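Local coordinates for cell division control protein 45 cdc45 putative (PDB 6CC2) that probably serves in eukaryotic DNA replication as a Cdc45-family protein, the partner of the MCM and GINS complexes in the replicative helicase, at residues I352-T366 and T389-I401. Residues are numbered along the deposited sequence; the frame is centred on the assembly and turned at random.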
ATOM      1  N   ILE A 352      -7.892   0.711 -18.114  1.00 21.49           N
ATOM      2  CA  ILE A 352      -7.632   0.620 -16.686  1.00 20.81           C
ATOM      3  C   ILE A 352      -6.893  -0.684 -16.401  1.00 19.98           C
ATOM      4  O   ILE A 352      -7.484  -1.777 -16.480  1.00 20.44           O
ATOM      5  CB  ILE A 352      -8.933   0.702 -15.875  1.00 19.79           C
ATOM      6  CG1 ILE A 352      -9.664   2.024 -16.144  1.00 22.48           C
ATOM      7  CG2 ILE A 352      -8.608   0.572 -14.393  1.00 17.23           C
ATOM      8  CD1 ILE A 352     -10.981   2.186 -15.395  1.00 26.78           C
ATOM      9  N   SER A 353      -5.622  -0.568 -16.031  1.00 19.29           N
ATOM     10  CA  SER A 353      -4.835  -1.714 -15.602  1.00 17.89           C
ATOM     11  C   SER A 353      -4.975  -1.925 -14.094  1.00 17.95           C
ATOM     12  O   SER A 353      -5.477  -1.068 -13.354  1.00 16.01           O
ATOM     13  CB  SER A 353      -3.369  -1.520 -15.951  1.00 18.81           C
ATOM     14  OG  SER A 353      -2.796  -0.637 -15.011  1.00 19.16           O
ATOM     15  N   ALA A 354      -4.485  -3.076 -13.634  1.00 18.03           N
ATOM     16  CA  ALA A 354      -4.489  -3.359 -12.201  1.00 17.70           C
ATOM     17  C   ALA A 354      -3.556  -2.428 -11.445  1.00 18.74           C
ATOM     18  O   ALA A 354      -3.774  -2.206 -10.254  1.00 17.10           O
ATOM     19  CB  ALA A 354      -4.135  -4.824 -11.961  1.00 17.11           C
ATOM     20  N   PHE A 355      -2.533  -1.849 -12.111  1.00 16.13           N
ATOM     21  CA  PHE A 355      -1.740  -0.819 -11.459  1.00 17.18           C
ATOM     22  C   PHE A 355      -2.548   0.456 -11.291  1.00 15.61           C
ATOM     23  O   PHE A 355      -2.514   1.086 -10.224  1.00 16.23           O
ATOM     24  CB  PHE A 355      -0.474  -0.521 -12.253  1.00 18.40           C
ATOM     25  CG  PHE A 355       0.648  -1.487 -12.002  1.00 19.09           C
ATOM     26  CD1 PHE A 355       1.181  -1.625 -10.736  1.00 20.93           C
ATOM     27  CD2 PHE A 355       1.174  -2.232 -13.022  1.00 21.14           C
ATOM     28  CE1 PHE A 355       2.234  -2.493 -10.508  1.00 21.87           C
ATOM     29  CE2 PHE A 355       2.233  -3.090 -12.798  1.00 20.35           C
ATOM     30  CZ  PHE A 355       2.744  -3.223 -11.540  1.00 19.49           C
ATOM     31  N   ASP A 356      -3.279   0.856 -12.342  1.00 16.57           N
ATOM     32  CA  ASP A 356      -4.119   2.044 -12.240  1.00 18.34           C
ATOM     33  C   ASP A 356      -5.115   1.881 -11.100  1.00 15.82           C
ATOM     34  O   ASP A 356      -5.334   2.799 -10.295  1.00 16.24           O
ATOM     35  CB  ASP A 356      -4.893   2.298 -13.531  1.00 17.73           C
ATOM     36  CG  ASP A 356      -4.001   2.551 -14.734  1.00 18.35           C
ATOM     37  OD1 ASP A 356      -2.919   3.149 -14.595  1.00 20.37           O
ATOM     38  OD2 ASP A 356      -4.439   2.132 -15.865  1.00 20.17           O
ATOM     39  N   ALA A 357      -5.767   0.717 -11.054  1.00 16.84           N
ATOM     40  CA  ALA A 357      -6.765   0.461 -10.030  1.00 17.50           C
ATOM     41  C   ALA A 357      -6.145   0.436  -8.637  1.00 16.32           C
ATOM     42  O   ALA A 357      -6.748   0.947  -7.677  1.00 16.24           O
ATOM     43  CB  ALA A 357      -7.467  -0.857 -10.328  1.00 17.65           C
ATOM     44  N   ALA A 358      -4.956  -0.181  -8.492  1.00 15.22           N
ATOM     45  CA  ALA A 358      -4.300  -0.173  -7.188  1.00 14.79           C
ATOM     46  C   ALA A 358      -3.933   1.250  -6.746  1.00 17.05           C
ATOM     47  O   ALA A 358      -4.057   1.600  -5.558  1.00 17.31           O
ATOM     48  CB  ALA A 358      -3.087  -1.079  -7.211  1.00 15.26           C
ATOM     49  N   HIS A 359      -3.484   2.086  -7.670  1.00 15.65           N
ATOM     50  CA  HIS A 359      -3.201   3.481  -7.312  1.00 16.34           C
ATOM     51  C   HIS A 359      -4.484   4.178  -6.864  1.00 15.64           C
ATOM     52  O   HIS A 359      -4.492   4.909  -5.864  1.00 17.55           O
ATOM     53  CB  HIS A 359      -2.578   4.237  -8.495  1.00 17.87           C
ATOM     54  CG  HIS A 359      -1.140   3.936  -8.729  1.00 18.07           C
ATOM     55  ND1 HIS A 359      -0.164   4.158  -7.782  1.00 18.04           N
ATOM     56  CD2 HIS A 359      -0.501   3.484  -9.837  1.00 17.83           C
ATOM     57  CE1 HIS A 359       1.014   3.826  -8.283  1.00 19.86           C
ATOM     58  NE2 HIS A 359       0.841   3.420  -9.530  1.00 18.56           N
ATOM     59  N   ALA A 360      -5.569   3.973  -7.598  1.00 14.55           N
ATOM     60  CA  ALA A 360      -6.815   4.663  -7.315  1.00 17.01           C
ATOM     61  C   ALA A 360      -7.367   4.232  -5.967  1.00 18.43           C
ATOM     62  O   ALA A 360      -7.770   5.066  -5.155  1.00 19.26           O
ATOM     63  CB  ALA A 360      -7.845   4.375  -8.409  1.00 18.27           C
ATOM     64  N   ILE A 361      -7.419   2.913  -5.725  1.00 15.89           N
ATOM     65  CA  ILE A 361      -7.951   2.411  -4.457  1.00 15.58           C
ATOM     66  C   ILE A 361      -7.034   2.800  -3.308  1.00 16.44           C
ATOM     67  O   ILE A 361      -7.506   3.182  -2.224  1.00 16.65           O
ATOM     68  CB  ILE A 361      -8.158   0.886  -4.538  1.00 15.76           C
ATOM     69  CG1 ILE A 361      -9.144   0.555  -5.666  1.00 17.87           C
ATOM     70  CG2 ILE A 361      -8.655   0.324  -3.195  1.00 18.31           C
ATOM     71  CD1 ILE A 361      -9.160  -0.911  -6.073  1.00 20.02           C
ATOM     72  N   GLY A 362      -5.711   2.714  -3.519  1.00 15.81           N
ATOM     73  CA  GLY A 362      -4.780   3.117  -2.481  1.00 20.39           C
ATOM     74  C   GLY A 362      -4.984   4.566  -2.075  1.00 19.50           C
ATOM     75  O   GLY A 362      -4.912   4.909  -0.890  1.00 18.45           O
ATOM     76  N   SER A 363      -5.285   5.422  -3.046  1.00 17.42           N
ATOM     77  CA  SER A 363      -5.573   6.813  -2.741  1.00 18.10           C
ATOM     78  C   SER A 363      -6.891   6.966  -1.999  1.00 18.41           C
ATOM     79  O   SER A 363      -6.983   7.738  -1.038  1.00 19.29           O
ATOM     80  CB  SER A 363      -5.579   7.632  -4.038  1.00 22.06           C
ATOM     81  OG  SER A 363      -5.879   9.001  -3.779  1.00 28.37           O
ATOM     82  N   ILE A 364      -7.925   6.235  -2.419  1.00 17.61           N
ATOM     83  CA  ILE A 364      -9.218   6.344  -1.727  1.00 20.80           C
ATOM     84  C   ILE A 364      -9.076   5.991  -0.245  1.00 20.54           C
ATOM     85  O   ILE A 364      -9.684   6.636   0.623  1.00 22.70           O
ATOM     86  CB  ILE A 364     -10.269   5.451  -2.415  1.00 23.11           C
ATOM     87  CG1 ILE A 364     -10.650   5.992  -3.774  1.00 24.07           C
ATOM     88  CG2 ILE A 364     -11.517   5.298  -1.525  1.00 25.32           C
ATOM     89  CD1 ILE A 364     -11.181   7.391  -3.772  1.00 31.79           C
ATOM     90  N   ILE A 365      -8.288   4.965   0.085  1.00 18.73           N
ATOM     91  CA  ILE A 365      -8.174   4.536   1.477  1.00 21.68           C
ATOM     92  C   ILE A 365      -7.121   5.329   2.253  1.00 23.64           C
ATOM     93  O   ILE A 365      -6.854   5.029   3.423  1.00 23.75           O
ATOM     94  CB  ILE A 365      -7.865   3.024   1.584  1.00 19.94           C
ATOM     95  CG1 ILE A 365      -6.484   2.695   1.043  1.00 21.37           C
ATOM     96  CG2 ILE A 365      -8.943   2.218   0.864  1.00 19.35           C
ATOM     97  CD1 ILE A 365      -6.050   1.278   1.375  1.00 23.04           C
ATOM     98  N   THR A 366      -6.503   6.328   1.631  1.00 20.17           N
ATOM     99  CA  THR A 366      -5.616   7.227   2.355  1.00 20.67           C
ATOM    100  C   THR A 366      -6.449   8.314   3.016  1.00 20.52           C
ATOM    101  O   THR A 366      -7.173   9.033   2.333  1.00 20.61           O
ATOM    102  CB  THR A 366      -4.602   7.838   1.392  1.00 21.99           C
ATOM    103  OG1 THR A 366      -3.829   6.788   0.780  1.00 20.03           O
ATOM    104  CG2 THR A 366      -3.659   8.799   2.137  1.00 23.43           C
ATOM    105  N   THR A 389     -17.826  -0.914 -13.512  1.00 26.92           N
ATOM    106  CA  THR A 389     -17.807   0.159 -14.490  1.00 25.40           C
ATOM    107  C   THR A 389     -16.517   0.969 -14.330  1.00 24.20           C
ATOM    108  O   THR A 389     -15.845   0.910 -13.306  1.00 24.97           O
ATOM    109  CB  THR A 389     -19.033   1.055 -14.335  1.00 29.34           C
ATOM    110  OG1 THR A 389     -19.074   1.584 -13.005  1.00 31.81           O
ATOM    111  CG2 THR A 389     -20.319   0.254 -14.581  1.00 33.03           C
ATOM    112  N   ALA A 390     -16.195   1.753 -15.356  1.00 25.31           N
ATOM    113  CA  ALA A 390     -14.962   2.547 -15.346  1.00 24.63           C
ATOM    114  C   ALA A 390     -15.132   3.865 -14.612  1.00 23.98           C
ATOM    115  O   ALA A 390     -14.200   4.328 -13.940  1.00 24.69           O
ATOM    116  CB  ALA A 390     -14.502   2.819 -16.779  1.00 32.22           C
ATOM    117  N   GLU A 391     -16.305   4.468 -14.696  1.00 27.56           N
ATOM    118  CA  GLU A 391     -16.487   5.820 -14.189  1.00 31.68           C
ATOM    119  C   GLU A 391     -16.134   5.984 -12.716  1.00 28.02           C
ATOM    120  O   GLU A 391     -15.557   7.027 -12.365  1.00 26.69           O
ATOM    121  CB  GLU A 391     -17.939   6.255 -14.435  1.00 38.39           C
ATOM    122  CG  GLU A 391     -18.294   6.502 -15.903  1.00 50.92           C
ATOM    123  CD  GLU A 391     -18.471   5.230 -16.732  1.00 52.05           C
ATOM    124  OE1 GLU A 391     -18.616   4.123 -16.170  1.00 43.26           O
ATOM    125  OE2 GLU A 391     -18.481   5.346 -17.976  1.00 56.19           O
ATOM    126  N   PRO A 392     -16.427   5.036 -11.821  1.00 23.47           N
ATOM    127  CA  PRO A 392     -16.055   5.249 -10.416  1.00 23.05           C
ATOM    128  C   PRO A 392     -14.569   5.495 -10.219  1.00 21.49           C
ATOM    129  O   PRO A 392     -14.174   6.172  -9.260  1.00 23.68           O
ATOM    130  CB  PRO A 392     -16.519   3.951  -9.734  1.00 28.01           C
ATOM    131  CG  PRO A 392     -17.691   3.495 -10.594  1.00 33.61           C
ATOM    132  CD  PRO A 392     -17.275   3.835 -12.003  1.00 28.49           C
ATOM    133  N   TYR A 393     -13.717   4.914 -11.066  1.00 19.74           N
ATOM    134  CA  TYR A 393     -12.283   5.059 -10.878  1.00 20.41           C
ATOM    135  C   TYR A 393     -11.811   6.489 -11.092  1.00 20.53           C
ATOM    136  O   TYR A 393     -10.738   6.850 -10.601  1.00 21.23           O
ATOM    137  CB  TYR A 393     -11.522   4.123 -11.821  1.00 20.40           C
ATOM    138  CG  TYR A 393     -11.446   2.701 -11.276  1.00 20.35           C
ATOM    139  CD1 TYR A 393     -10.495   2.358 -10.330  1.00 20.13           C
ATOM    140  CD2 TYR A 393     -12.335   1.724 -11.705  1.00 21.10           C
ATOM    141  CE1 TYR A 393     -10.418   1.087  -9.819  1.00 19.73           C
ATOM    142  CE2 TYR A 393     -12.287   0.450 -11.193  1.00 22.26           C
ATOM    143  CZ  TYR A 393     -11.321   0.133 -10.249  1.00 22.12           C
ATOM    144  OH  TYR A 393     -11.264  -1.137  -9.743  1.00 22.32           O
ATOM    145  N   ASP A 394     -12.606   7.320 -11.764  1.00 22.30           N
ATOM    146  CA  ASP A 394     -12.170   8.698 -12.012  1.00 23.56           C
ATOM    147  C   ASP A 394     -11.891   9.436 -10.711  1.00 23.83           C
ATOM    148  O   ASP A 394     -10.921  10.204 -10.628  1.00 21.32           O
ATOM    149  CB  ASP A 394     -13.215   9.446 -12.834  1.00 26.13           C
ATOM    150  CG  ASP A 394     -13.226   9.009 -14.281  1.00 36.39           C
ATOM    151  OD1 ASP A 394     -12.226   8.402 -14.719  1.00 38.94           O
ATOM    152  OD2 ASP A 394     -14.228   9.279 -14.975  1.00 38.73           O
ATOM    153  N   PHE A 395     -12.729   9.227  -9.691  1.00 25.59           N
ATOM    154  CA  PHE A 395     -12.530   9.899  -8.409  1.00 27.01           C
ATOM    155  C   PHE A 395     -11.212   9.468  -7.768  1.00 22.62           C
ATOM    156  O   PHE A 395     -10.486  10.300  -7.208  1.00 23.87           O
ATOM    157  CB  PHE A 395     -13.706   9.596  -7.479  1.00 33.87           C
ATOM    158  CG  PHE A 395     -13.648  10.324  -6.164  1.00 46.26           C
ATOM    159  CD1 PHE A 395     -14.002  11.660  -6.077  1.00 54.21           C
ATOM    160  CD2 PHE A 395     -13.239   9.671  -5.017  1.00 50.81           C
ATOM    161  CE1 PHE A 395     -13.948  12.328  -4.869  1.00 54.39           C
ATOM    162  CE2 PHE A 395     -13.181  10.335  -3.805  1.00 53.42           C
ATOM    163  CZ  PHE A 395     -13.537  11.662  -3.733  1.00 55.04           C
ATOM    164  N   GLY A 396     -10.895   8.176  -7.836  1.00 20.91           N
ATOM    165  CA  GLY A 396      -9.624   7.697  -7.304  1.00 20.60           C
ATOM    166  C   GLY A 396      -8.431   8.222  -8.078  1.00 19.53           C
ATOM    167  O   GLY A 396      -7.427   8.604  -7.481  1.00 18.66           O
ATOM    168  N   PHE A 397      -8.516   8.222  -9.413  1.00 19.28           N
ATOM    169  CA  PHE A 397      -7.449   8.803 -10.218  1.00 21.01           C
ATOM    170  C   PHE A 397      -7.228  10.263  -9.826  1.00 19.98           C
ATOM    171  O   PHE A 397      -6.090  10.710  -9.643  1.00 19.70           O
ATOM    172  CB  PHE A 397      -7.775   8.727 -11.710  1.00 19.78           C
ATOM    173  CG  PHE A 397      -7.928   7.330 -12.259  1.00 19.94           C
ATOM    174  CD1 PHE A 397      -7.313   6.240 -11.668  1.00 20.00           C
ATOM    175  CD2 PHE A 397      -8.705   7.116 -13.395  1.00 19.98           C
ATOM    176  CE1 PHE A 397      -7.488   4.965 -12.190  1.00 18.94           C
ATOM    177  CE2 PHE A 397      -8.869   5.852 -13.923  1.00 20.94           C
ATOM    178  CZ  PHE A 397      -8.248   4.771 -13.326  1.00 19.27           C
ATOM    179  N   ALA A 398      -8.324  11.018  -9.669  1.00 20.51           N
ATOM    180  CA  ALA A 398      -8.186  12.443  -9.358  1.00 20.95           C
ATOM    181  C   ALA A 398      -7.549  12.653  -7.992  1.00 20.43           C
ATOM    182  O   ALA A 398      -6.690  13.540  -7.829  1.00 21.15           O
ATOM    183  CB  ALA A 398      -9.549  13.131  -9.412  1.00 22.09           C
ATOM    184  N   LYS A 399      -7.969  11.863  -6.994  1.00 19.70           N
ATOM    185  CA  LYS A 399      -7.400  12.015  -5.660  1.00 19.92           C
ATOM    186  C   LYS A 399      -5.910  11.686  -5.672  1.00 20.76           C
ATOM    187  O   LYS A 399      -5.096  12.405  -5.062  1.00 18.94           O
ATOM    188  CB  LYS A 399      -8.125  11.123  -4.660  1.00 20.84           C
ATOM    189  CG  LYS A 399      -7.693  11.339  -3.215  1.00 21.53           C
ATOM    190  CD  LYS A 399      -8.504  10.445  -2.242  1.00 21.35           C
ATOM    191  CE  LYS A 399      -8.055  10.658  -0.799  1.00 20.08           C
ATOM    192  NZ  LYS A 399      -8.819   9.786   0.153  1.00 23.56           N
ATOM    193  N   CYS A 400      -5.535  10.614  -6.375  1.00 19.22           N
ATOM    194  CA  CYS A 400      -4.133  10.233  -6.469  1.00 18.40           C
ATOM    195  C   CYS A 400      -3.317  11.317  -7.163  1.00 17.35           C
ATOM    196  O   CYS A 400      -2.211  11.649  -6.734  1.00 16.43           O
ATOM    197  CB  CYS A 400      -4.033   8.891  -7.226  1.00 19.27           C
ATOM    198  SG  CYS A 400      -2.403   8.210  -7.288  1.00 21.26           S
ATOM    199  N   ILE A 401      -3.833  11.844  -8.269  1.00 15.72           N
ATOM    200  CA  ILE A 401      -3.119  12.867  -9.018  1.00 18.91           C
ATOM    201  C   ILE A 401      -2.934  14.122  -8.172  1.00 20.94           C
ATOM    202  O   ILE A 401      -1.836  14.677  -8.080  1.00 19.19           O
ATOM    203  CB  ILE A 401      -3.861  13.175 -10.329  1.00 21.29           C
ATOM    204  CG1 ILE A 401      -3.616  12.037 -11.336  1.00 19.74           C
ATOM    205  CG2 ILE A 401      -3.423  14.515 -10.891  1.00 21.88           C
ATOM    206  CD1 ILE A 401      -4.511  12.100 -12.563  1.00 20.74           C
TER
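Ile-352, just ahead of helix 354-364, packs against Tyr-393 at the start of helix 393-417. Its CD1 touches both Ala-390 CB, at 3.8 Å, and the Tyr-393 ring, which it meets obliquely, while its CG1 lies at the edge of the Phe-397 ring. The tyrosine ring reaches across helix 354-364: its CE1 lies 3.6 Å from Ala-357 CB, and Ala-360 CB meets its edge near the ring plane. The same methyl reaches Phe-397 CD1, so Ala-360 touches both rings.

Backbones come nearest at Ala-360 and Gly-396, whose CA atoms are 4.1 Å apart. Gly-396 presents only its CA here, beside Ala-360 O, and the axes approach to 7.7 Å at a crossing angle of 73°. Next along, Ser-363 CB packs 3.8 Å from Cys-400 CB, and Ile-364 brings CD1 to the edge of the Phe-395 ring.

At the far end Lys-399 is fully extended, with CG anti to the backbone N (chi1 -174°), which carries its ammonium past Ser-363 to the end of the first helix. NZ donates to Thr-366 O at 2.8 Å, in the carbonyl plane, and more weakly to Ser-363 O and Ile-364 O.

Asp-356 at the other end forms a capping box with Ser-353 and a salt bridge to Arg-263, while Phe-397 stacks on His-264. The contact thus pairs an apolar crossing, glycine facing alanine at its closest point, with a cation at a helix C-terminus, where the carbonyl oxygens gathered at and just beyond the helix end would probably favour the lysine's charge.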